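Outer surface protein (Borrelia burgdorferi, PDB 5IZT) is of unknown function, but as a member of the PFam54_60 lipoprotein family it is probably displayed on the outer surface of the Lyme disease spirochaete. Local coordinates at residues Q181-K184 / N185-I188; Y208-F211 / K212-S216; Y274-N277 / Q278-S281; Y377-N380 / M381-A384. All coordinates share one frame; numbering follows the deposited sequence. Where two conformers were deposited one is given.

Interaction 1 (Q181-K184 / N185-I188); sequences QTLK and NELI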
loop_
_atom_site.group_PDB
_atom_site.type_symbol
_atom_site.label_atom_id
_atom_site.label_comp_id
_atom_site.label_asym_id
_atom_site.label_seq_id
_atom_site.Cartn_x
_atom_site.Cartn_y
_atom_site.Cartn_z
ATOM N N GLN A 181 23.118 8.958 -18.696
ATOM C CA GLN A 181 22.521 7.682 -19.063
ATOM C C GLN A 181 22.490 6.722 -17.879
ATOM O O GLN A 181 21.516 5.982 -17.700
ATOM C CB GLN A 181 23.282 7.078 -20.241
ATOM C CG GLN A 181 22.950 7.778 -21.532
ATOM C CD GLN A 181 21.451 7.909 -21.725
ATOM O OE1 GLN A 181 20.724 6.914 -21.717
ATOM N NE2 GLN A 181 20.978 9.143 -21.880
ATOM N N THR A 182 23.538 6.729 -17.051
ATOM C CA THR A 182 23.559 5.851 -15.880
ATOM C C THR A 182 22.448 6.204 -14.902
ATOM O O THR A 182 21.739 5.323 -14.392
ATOM C CB THR A 182 24.918 5.940 -15.187
ATOM O OG1 THR A 182 25.918 5.344 -16.023
ATOM C CG2 THR A 182 24.875 5.228 -13.837
ATOM N N LEU A 183 22.320 7.492 -14.593
ATOM C CA LEU A 183 21.273 7.961 -13.693
ATOM C C LEU A 183 19.898 7.591 -14.220
ATOM O O LEU A 183 19.057 7.066 -13.484
ATOM C CB LEU A 183 21.374 9.475 -13.547
ATOM C CG LEU A 183 20.674 10.165 -12.380
ATOM C CD1 LEU A 183 21.392 9.864 -11.071
ATOM C CD2 LEU A 183 20.572 11.667 -12.636
ATOM N N LYS A 184 19.665 7.825 -15.512
ATOM C CA LYS A 184 18.357 7.523 -16.086
ATOM C C LYS A 184 18.066 6.028 -16.006
ATOM O O LYS A 184 16.977 5.615 -15.578
ATOM C CB LYS A 184 18.284 8.010 -17.533
ATOM C CG LYS A 184 16.940 7.710 -18.182
ATOM C CD LYS A 184 16.926 7.984 -19.659
ATOM C CE LYS A 184 17.789 6.986 -20.423
ATOM N NZ LYS A 184 17.908 7.363 -21.857
ATOM N N ASN A 185 19.045 5.199 -16.387
ATOM C CA ASN A 185 18.816 3.756 -16.421
ATOM C C ASN A 185 18.618 3.184 -15.022
ATOM O O ASN A 185 17.815 2.260 -14.827
ATOM C CB ASN A 185 19.979 3.053 -17.118
ATOM C CG ASN A 185 19.992 3.301 -18.610
ATOM O OD1 ASN A 185 18.962 3.616 -19.198
ATOM N ND2 ASN A 185 21.149 3.114 -19.237
ATOM N N GLU A 186 19.340 3.719 -14.039
ATOM C CA GLU A 186 19.196 3.246 -12.671
ATOM C C GLU A 186 17.789 3.522 -12.152
ATOM O O GLU A 186 17.203 2.683 -11.454
ATOM C CB GLU A 186 20.286 3.884 -11.805
ATOM C CG GLU A 186 19.852 4.469 -10.481
ATOM C CD GLU A 186 20.924 5.379 -9.888
ATOM O OE1 GLU A 186 22.126 5.082 -10.080
ATOM O OE2 GLU A 186 20.568 6.399 -9.251
ATOM N N LEU A 187 17.214 4.674 -12.513
ATOM C CA LEU A 187 15.845 4.960 -12.083
ATOM C C LEU A 187 14.838 4.062 -12.796
ATOM O O LEU A 187 13.890 3.559 -12.171
ATOM C CB LEU A 187 15.515 6.434 -12.319
ATOM C CG LEU A 187 14.170 6.903 -11.759
ATOM C CD1 LEU A 187 14.072 6.597 -10.257
ATOM C CD2 LEU A 187 13.962 8.398 -12.052
ATOM N N ILE A 188 15.034 3.828 -14.097
ATOM C CA ILE A 188 14.166 2.910 -14.833
ATOM C C ILE A 188 14.228 1.510 -14.227
ATOM O O ILE A 188 13.199 0.843 -14.051
ATOM C CB ILE A 188 14.550 2.903 -16.326
ATOM C CG1 ILE A 188 14.243 4.265 -16.958
ATOM C CG2 ILE A 188 13.832 1.766 -17.080
ATOM C CD1 ILE A 188 14.884 4.468 -18.308
HETATM O O HOH W 1 18.540 7.714 -10.791
#
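Leu183 and Glu186 share one water across a turn of helix: it donates to Leu183 O at 2.8 Å and to Glu186 OE2 at 2.9 Å. Leu183 O therefore has two donors, since Leu187 N also bonds to it, 3.2 Å from Leu183 O. Glu186 OE2 is doubly engaged as well, for Lys333 of helix 322-359 forms a salt bridge with it, and this lysine is its strongest partner. The Glu186 chain runs out extended beyond CG, and OE2 comes within 4.0 Å of Leu183 CD1.

The backbone here follows the regular i to i+4 ladder of an alpha helix, near the start of helix 179-197: Gln181 O, Thr182 O and Lys184 O take the amides of Asn185, Glu186 and Ile188. Ser178 serves the residues before them, its OG accepting from Gln181 N and its O from Thr182 OG1. One turn apart, Lys184 NZ donates to Gln181 OE1 over 2.9 Å, in the carbonyl plane and on a lone pair. Lys184 reaches back to this amide because its chain is bent at chi3 (69°). Beyond that bond, the aliphatic part of Lys184 lies alongside Ile188, both side chains pointing the same way, with Lys184 CG 3.8 Å from Ile188 CD1. Leu183 and Leu187 lean on helix 322-359; Leu187 reaches Ile308 of helix 280-316 too, as does Ile188.

Interaction 2 (Y208-F211 / K212-S216); sequences YDQF and KMKDS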
loop_
_atom_site.group_PDB
_atom_site.type_symbol
_atom_site.label_atom_id
_atom_site.label_comp_id
_atom_site.label_asym_id
_atom_site.label_seq_id
_atom_site.Cartn_x
_atom_site.Cartn_y
_atom_site.Cartn_z
ATOM N N TYR A 208 -10.337 -19.582 1.402
ATOM C CA TYR A 208 -11.760 -19.387 1.149
ATOM C C TYR A 208 -12.343 -18.300 2.051
ATOM O O TYR A 208 -13.158 -17.487 1.602
ATOM C CB TYR A 208 -12.541 -20.693 1.329
ATOM C CG TYR A 208 -13.989 -20.498 0.956
ATOM C CD1 TYR A 208 -14.382 -20.534 -0.380
ATOM C CD2 TYR A 208 -14.958 -20.237 1.919
ATOM C CE1 TYR A 208 -15.699 -20.336 -0.746
ATOM C CE2 TYR A 208 -16.280 -20.037 1.562
ATOM C CZ TYR A 208 -16.644 -20.091 0.228
ATOM O OH TYR A 208 -17.956 -19.899 -0.139
ATOM N N ASP A 209 -11.942 -18.266 3.323
ATOM C CA ASP A 209 -12.455 -17.235 4.221
ATOM C C ASP A 209 -11.686 -15.909 4.111
ATOM O O ASP A 209 -11.837 -15.055 4.996
ATOM C CB ASP A 209 -12.487 -17.753 5.678
ATOM C CG ASP A 209 -11.099 -17.974 6.296
ATOM O OD1 ASP A 209 -10.073 -17.550 5.734
ATOM O OD2 ASP A 209 -11.033 -18.596 7.380
ATOM N N GLN A 210 -10.884 -15.735 3.053
ATOM C CA GLN A 210 -10.109 -14.508 2.795
ATOM C C GLN A 210 -9.350 -14.061 4.052
ATOM O O GLN A 210 -9.409 -12.900 4.472
ATOM C CB GLN A 210 -11.020 -13.388 2.258
ATOM C CG GLN A 210 -11.816 -13.826 1.019
ATOM C CD GLN A 210 -12.997 -12.910 0.672
ATOM O OE1 GLN A 210 -13.120 -11.801 1.183
ATOM N NE2 GLN A 210 -13.875 -13.394 -0.203
ATOM N N PHE A 211 -8.650 -15.021 4.669
ATOM C CA PHE A 211 -7.809 -14.789 5.848
ATOM C C PHE A 211 -8.600 -14.134 6.985
ATOM O O PHE A 211 -8.144 -13.176 7.613
ATOM C CB PHE A 211 -6.574 -13.957 5.481
ATOM C CG PHE A 211 -5.785 -14.537 4.332
ATOM C CD1 PHE A 211 -4.941 -15.622 4.530
ATOM C CD2 PHE A 211 -5.911 -14.014 3.048
ATOM C CE1 PHE A 211 -4.225 -16.179 3.464
ATOM C CE2 PHE A 211 -5.206 -14.559 1.982
ATOM C CZ PHE A 211 -4.358 -15.645 2.190
ATOM N N LYS A 212 -9.794 -14.675 7.242
ATOM C CA LYS A 212 -10.746 -14.256 8.273
ATOM C C LYS A 212 -11.324 -12.876 7.996
ATOM O O LYS A 212 -12.000 -12.303 8.870
ATOM C CB LYS A 212 -10.135 -14.276 9.686
ATOM C CG LYS A 212 -9.405 -15.590 10.029
ATOM C CD LYS A 212 -10.347 -16.704 10.410
ATOM C CE LYS A 212 -9.579 -18.017 10.634
ATOM N NZ LYS A 212 -8.952 -18.544 9.375
ATOM N N MET A 213 -11.086 -12.315 6.811
ATOM C CA MET A 213 -11.637 -11.012 6.477
ATOM C C MET A 213 -12.840 -11.081 5.537
ATOM O O MET A 213 -13.508 -10.053 5.341
ATOM C CB MET A 213 -10.536 -10.126 5.886
ATOM C CG MET A 213 -9.520 -9.738 6.990
ATOM S SD MET A 213 -8.172 -8.688 6.429
ATOM C CE MET A 213 -7.219 -9.931 5.516
ATOM N N LYS A 214 -13.168 -12.262 4.993
ATOM C CA LYS A 214 -14.397 -12.385 4.201
ATOM C C LYS A 214 -15.609 -11.960 5.014
ATOM O O LYS A 214 -16.500 -11.268 4.508
ATOM C CB LYS A 214 -14.605 -13.821 3.719
ATOM C CG LYS A 214 -15.900 -13.995 2.876
ATOM C CD LYS A 214 -16.028 -15.405 2.298
ATOM C CE LYS A 214 -16.528 -16.429 3.329
ATOM N NZ LYS A 214 -17.960 -16.223 3.729
ATOM N N ASP A 215 -15.654 -12.364 6.282
ATOM C CA ASP A 215 -16.754 -12.037 7.173
ATOM C C ASP A 215 -16.396 -10.939 8.164
ATOM O O ASP A 215 -17.074 -10.806 9.187
ATOM C CB ASP A 215 -17.237 -13.280 7.927
ATOM C CG ASP A 215 -17.778 -14.352 7.007
ATOM O OD1 ASP A 215 -18.276 -14.008 5.918
ATOM O OD2 ASP A 215 -17.750 -15.537 7.392
ATOM N N SER A 216 -15.343 -10.157 7.887
ATOM C CA SER A 216 -15.031 -9.012 8.735
ATOM C C SER A 216 -14.589 -7.819 7.895
ATOM O O SER A 216 -15.447 -7.115 7.358
ATOM C CB SER A 216 -13.989 -9.370 9.819
ATOM O OG SER A 216 -12.693 -9.640 9.325
HETATM O O HOH W 2 -13.963 -14.449 7.309
#
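Asp209 and Lys212 meet in a salt bridge across a tight loop, Lys212 NZ approaching Asp209 OD2 at 2.9 Å from the syn side, 18° out of the carboxylate plane. The other oxygen, Asp209 OD1, receives a weak bond from Lys212 N at 3.3 Å, so one carboxylate holds both the backbone and the ammonium end of the same lysine. Bends at chi2 (-79°) and chi4 turn the Lys212 chain back toward the aspartate.

The backbone closes the loop beside this pair. Gln210, Phe211 and Lys212 are three successive residues in the left-handed region of positive phi; the last two are the centre of a type I' turn in which Met213 N donates to Gln210 O over 2.9 Å. Lys214 N donates to Asp209 O at 3.1 Å, a span of i to i+5. A type I turn follows from Met213 to Ser216, where Ser216 OG bonds to Lys212 O at 2.8 Å.

Lys214 crosses the Gln210 amide at about a right angle, Lys214 CB lying 3.6 Å from Gln210 CD. Its NZ turns on to Asp215 OD1 in a second salt bridge, while Lys214 CE lies 4.0 Å from Tyr208 CE2.

In the next shell, Thr207 OG1 bonds to Asp209 OD1 and to Phe211 N, and Asn239 O takes Gln210 NE2, whereas Gln210 OE1, buried by the contact, has no partner in the model. Phe211 packs edge-to-face on Tyr253 of helix 243-255. Lys212 NZ has a second acid partner, Glu264 of helix 260-274, so its charge is probably well compensated and the loop is tied electrostatically to that helix.

Interaction 3 (Y274-N277 / Q278-S281); sequences YNEN and QNHS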
loop_
_atom_site.group_PDB
_atom_site.type_symbol
_atom_site.label_atom_id
_atom_site.label_comp_id
_atom_site.label_asym_id
_atom_site.label_seq_id
_atom_site.Cartn_x
_atom_site.Cartn_y
_atom_site.Cartn_z
ATOM N N TYR A 274 -14.120 -7.138 14.856
ATOM C CA TYR A 274 -15.447 -7.135 14.246
ATOM C C TYR A 274 -16.533 -7.632 15.193
ATOM O O TYR A 274 -17.713 -7.321 14.976
ATOM C CB TYR A 274 -15.387 -7.987 12.979
ATOM C CG TYR A 274 -16.637 -8.002 12.129
ATOM C CD1 TYR A 274 -16.866 -7.034 11.150
ATOM C CD2 TYR A 274 -17.600 -8.992 12.326
ATOM C CE1 TYR A 274 -18.013 -7.078 10.359
ATOM C CE2 TYR A 274 -18.748 -9.038 11.568
ATOM C CZ TYR A 274 -18.962 -8.085 10.592
ATOM O OH TYR A 274 -20.132 -8.179 9.861
ATOM N N ASN A 275 -16.138 -8.326 16.270
ATOM C CA ASN A 275 -17.072 -8.873 17.256
ATOM C C ASN A 275 -17.974 -7.811 17.874
ATOM O O ASN A 275 -19.086 -8.132 18.322
ATOM C CB ASN A 275 -16.289 -9.572 18.366
ATOM C CG ASN A 275 -15.727 -10.895 17.928
ATOM O OD1 ASN A 275 -16.255 -11.523 17.018
ATOM N ND2 ASN A 275 -14.674 -11.349 18.601
ATOM N N GLU A 276 -17.507 -6.562 17.959
ATOM C CA GLU A 276 -18.301 -5.455 18.496
ATOM C C GLU A 276 -18.535 -4.462 17.370
ATOM O O GLU A 276 -17.572 -4.006 16.742
ATOM C CB GLU A 276 -17.571 -4.760 19.652
ATOM C CG GLU A 276 -17.189 -5.661 20.812
ATOM C CD GLU A 276 -18.343 -5.926 21.734
ATOM O OE1 GLU A 276 -19.401 -5.290 21.553
ATOM O OE2 GLU A 276 -18.188 -6.760 22.648
ATOM N N ASN A 277 -19.808 -4.159 17.077
ATOM C CA ASN A 277 -20.020 -3.295 15.913
ATOM C C ASN A 277 -19.632 -1.845 16.183
ATOM O O ASN A 277 -19.470 -1.082 15.225
ATOM C CB ASN A 277 -21.465 -3.382 15.369
ATOM C CG ASN A 277 -22.496 -2.810 16.305
ATOM O OD1 ASN A 277 -22.307 -2.783 17.521
ATOM N ND2 ASN A 277 -23.611 -2.342 15.734
ATOM N N GLN A 278 -19.397 -1.465 17.440
ATOM C CA GLN A 278 -18.789 -0.160 17.690
ATOM C C GLN A 278 -17.391 -0.050 17.100
ATOM O O GLN A 278 -16.877 1.067 16.968
ATOM C CB GLN A 278 -18.717 0.141 19.198
ATOM C CG GLN A 278 -17.762 -0.753 19.970
ATOM C CD GLN A 278 -17.835 -0.534 21.476
ATOM O OE1 GLN A 278 -17.723 0.595 21.956
ATOM N NE2 GLN A 278 -18.025 -1.617 22.228
ATOM N N ASN A 279 -16.755 -1.178 16.755
ATOM C CA ASN A 279 -15.416 -1.175 16.167
ATOM C C ASN A 279 -15.398 -1.186 14.641
ATOM O O ASN A 279 -14.313 -1.094 14.052
ATOM C CB ASN A 279 -14.610 -2.383 16.661
ATOM C CG ASN A 279 -14.437 -2.386 18.165
ATOM O OD1 ASN A 279 -14.452 -1.334 18.800
ATOM N ND2 ASN A 279 -14.274 -3.557 18.736
ATOM N N HIS A 280 -16.551 -1.282 13.983
ATOM C CA HIS A 280 -16.552 -1.447 12.531
ATOM C C HIS A 280 -16.000 -0.219 11.804
ATOM O O HIS A 280 -15.316 -0.369 10.787
ATOM C CB HIS A 280 -17.968 -1.792 12.058
ATOM C CG HIS A 280 -18.404 -3.159 12.479
ATOM N ND1 HIS A 280 -19.634 -3.697 12.157
ATOM C CD2 HIS A 280 -17.756 -4.104 13.209
ATOM C CE1 HIS A 280 -19.725 -4.915 12.666
ATOM N NE2 HIS A 280 -18.602 -5.181 13.317
ATOM N N SER A 281 -16.237 0.995 12.310
ATOM C CA SER A 281 -15.675 2.167 11.636
ATOM C C SER A 281 -14.155 2.168 11.708
ATOM O O SER A 281 -13.481 2.599 10.763
ATOM C CB SER A 281 -16.245 3.454 12.236
ATOM O OG SER A 281 -17.661 3.490 12.108
HETATM O O HOH W 3 -20.267 -2.544 19.802
HETATM O O HOH W 4 -18.399 1.548 14.157
#
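A short connection between helices 260-274 and 280-316 is closed on itself by Tyr274 and His280, six residues apart. Their rings form an offset stack, centroids 4.2 Å apart and planes 16° from parallel, with His280 NE2 over one face of the tyrosine toward its rim. The same NE2 also donates to Tyr274 O at 2.8 Å. This bond is nearly straight, 165° at the hydrogen; it lies in the carbonyl plane on a lone pair, and the oxygen is almost in the imidazole plane. The bond shows that NE2 carries a proton, and together with the stack it fixes the turn of the imidazole.

The opposite face of His280 is covered by Asn277 CA, 3.5 Å from the ring centroid and almost on the normal, a CH-pi contact. The imidazole is thus sandwiched between Tyr274 and the backbone of the connection. With CG anti to the carbonyl carbon (chi1 -69°), the ring is carried back over the preceding turn.

Two backbone bonds wind that turn: Asn279 N to Glu276 O at 2.9 Å and His280 N to Asn277 O at 3.2 Å. Water 4 donates to Asn277 O and accepts from Ser281 N, bridging into the new helix. Asn279 ND2 bonds to Leu273 O, and the Asn279 side chain touches Ser366 and Ala370 of helix 366-395. The motif is a helix-to-helix connection through a 3-10 turn at 277-279, whose i to i+3 bonds lead into the first turn of helix 280-316.

Interaction 4 (Y377-N380 / M381-A384); sequences YLDN and MQNA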
loop_
_atom_site.group_PDB
_atom_site.type_symbol
_atom_site.label_atom_id
_atom_site.label_comp_id
_atom_site.label_asym_id
_atom_site.label_seq_id
_atom_site.Cartn_x
_atom_site.Cartn_y
_atom_site.Cartn_z
ATOM N N TYR A 377 -1.768 3.150 16.520
ATOM C CA TYR A 377 -1.412 2.880 15.134
ATOM C C TYR A 377 -2.226 3.647 14.095
ATOM O O TYR A 377 -1.709 3.892 13.003
ATOM C CB TYR A 377 -1.530 1.377 14.826
ATOM C CG TYR A 377 -0.699 0.515 15.744
ATOM C CD1 TYR A 377 0.676 0.394 15.573
ATOM C CD2 TYR A 377 -1.307 -0.226 16.766
ATOM C CE1 TYR A 377 1.447 -0.420 16.435
ATOM C CE2 TYR A 377 -0.557 -1.028 17.615
ATOM C CZ TYR A 377 0.807 -1.127 17.440
ATOM O OH TYR A 377 1.529 -1.928 18.292
ATOM N N LEU A 378 -3.485 4.010 14.372
ATOM C CA LEU A 378 -4.355 4.466 13.283
ATOM C C LEU A 378 -3.822 5.734 12.622
ATOM O O LEU A 378 -3.775 5.836 11.391
ATOM C CB LEU A 378 -5.780 4.685 13.805
ATOM C CG LEU A 378 -6.794 5.228 12.792
ATOM C CD1 LEU A 378 -6.947 4.304 11.561
ATOM C CD2 LEU A 378 -8.139 5.473 13.477
ATOM N N ASP A 379 -3.438 6.729 13.424
ATOM C CA ASP A 379 -2.966 7.987 12.849
ATOM C C ASP A 379 -1.691 7.790 12.045
ATOM O O ASP A 379 -1.518 8.402 10.981
ATOM C CB ASP A 379 -2.759 9.022 13.957
ATOM C CG ASP A 379 -4.068 9.534 14.525
ATOM O OD1 ASP A 379 -4.924 10.009 13.738
ATOM O OD2 ASP A 379 -4.268 9.396 15.752
ATOM N N ASN A 380 -0.778 6.953 12.540
ATOM C CA ASN A 380 0.445 6.674 11.790
ATOM C C ASN A 380 0.132 6.026 10.446
ATOM O O ASN A 380 0.774 6.331 9.432
ATOM C CB ASN A 380 1.363 5.762 12.599
ATOM C CG ASN A 380 1.963 6.432 13.814
ATOM O OD1 ASN A 380 2.140 7.656 13.875
ATOM N ND2 ASN A 380 2.293 5.614 14.804
ATOM N N MET A 381 -0.829 5.100 10.414
ATOM C CA MET A 381 -1.183 4.454 9.151
ATOM C C MET A 381 -1.851 5.427 8.184
ATOM O O MET A 381 -1.530 5.445 6.989
ATOM C CB MET A 381 -2.093 3.260 9.421
ATOM C CG MET A 381 -1.360 2.120 10.120
ATOM S SD MET A 381 -2.486 0.797 10.666
ATOM C CE MET A 381 -1.410 -0.637 10.500
ATOM N N GLN A 382 -2.772 6.255 8.685
ATOM C CA GLN A 382 -3.416 7.245 7.828
ATOM C C GLN A 382 -2.435 8.318 7.368
ATOM O O GLN A 382 -2.513 8.781 6.216
ATOM C CB GLN A 382 -4.617 7.855 8.558
ATOM C CG GLN A 382 -5.799 6.865 8.677
ATOM C CD GLN A 382 -6.984 7.437 9.435
ATOM O OE1 GLN A 382 -6.816 8.168 10.418
ATOM N NE2 GLN A 382 -8.197 7.117 8.973
ATOM N N ASN A 383 -1.471 8.685 8.217
ATOM C CA ASN A 383 -0.476 9.680 7.811
ATOM C C ASN A 383 0.448 9.113 6.738
ATOM O O ASN A 383 0.849 9.825 5.803
ATOM C CB ASN A 383 0.325 10.146 9.038
ATOM C CG ASN A 383 -0.495 11.054 9.960
ATOM O OD1 ASN A 383 -1.470 11.662 9.527
ATOM N ND2 ASN A 383 -0.092 11.156 11.228
ATOM N N ALA A 384 0.779 7.822 6.839
ATOM C CA ALA A 384 1.577 7.196 5.787
ATOM C C ALA A 384 0.815 7.152 4.465
ATOM O O ALA A 384 1.392 7.450 3.405
ATOM C CB ALA A 384 2.012 5.792 6.208
HETATM O O HOH W 5 -5.339 10.324 11.047
HETATM O O HOH W 6 2.373 9.903 11.848
#
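Leu378 and Gln382 make the main side-chain contact, the leucine CD1 lying 3.8 Å from Gln382 CD. The two chains slant across one another. Leu378 CG is anti to its own N (chi1 177°), which swings the isobutyl group forward along the helix toward the glutamine, and the amide carbon of the extended Gln382 chain comes to rest beside it. On another side of the helix, the thioether of Met381 folds back toward the residue one turn earlier, with Met381 SD 4.3 Å from Tyr377 CB.

Backbone hydrogen bonds supply the frame. Tyr377, Leu378, Asp379 and Asn380 each give their carbonyl to the amide four residues on, the regular alpha-helical pattern, with Asn383 N to Asp379 O at 2.8 Å. This is the middle of helix 366-395, the last helix of an all-helical fold, and its inner side rests on two others: Met381 touches Trp346 and Gln349 of helix 322-359 as well as Leu286 and Ser289 of helix 280-316.

Two waters join polar ends at i to i+3 spacing. Water 5 donates to Asp379 OD1 and to Gln382 OE1, each at 2.7 Å, bridging two acceptors. Water 6 donates to Asn380 OD1 at 3.0 Å and accepts from Asn383 ND2 at 2.8 Å, linking an acceptor to a donor. The amide nitrogens of Gln382 and Asn380 are taken by neighbouring helices: Gln382 NE2 bonds to Glu285 of helix 280-316, and Asn380 ND2 bonds to Gln349 of helix 322-359.

The four contacts follow one another along the chain without overlap, in a monomer built of helices and loops, with no strand. Interaction 1, on helix 179-197, stands apart, its centre about 42 Å and about 48 Å from those of interactions 2 and 3, across the chain's centre. Interactions 2 and 3 are neighbours, about 15 Å between centres, and touch: Tyr274 packs on Asp215 and Ser216, joining the loop to the connection after helix 260-274. Interaction 4 lies about 19 Å from interaction 3, centre to centre. Helix 280-316 begins in interaction 3 and passes beside interactions 4 and 1, so one long helix relates three of these contacts within an elongated bundle.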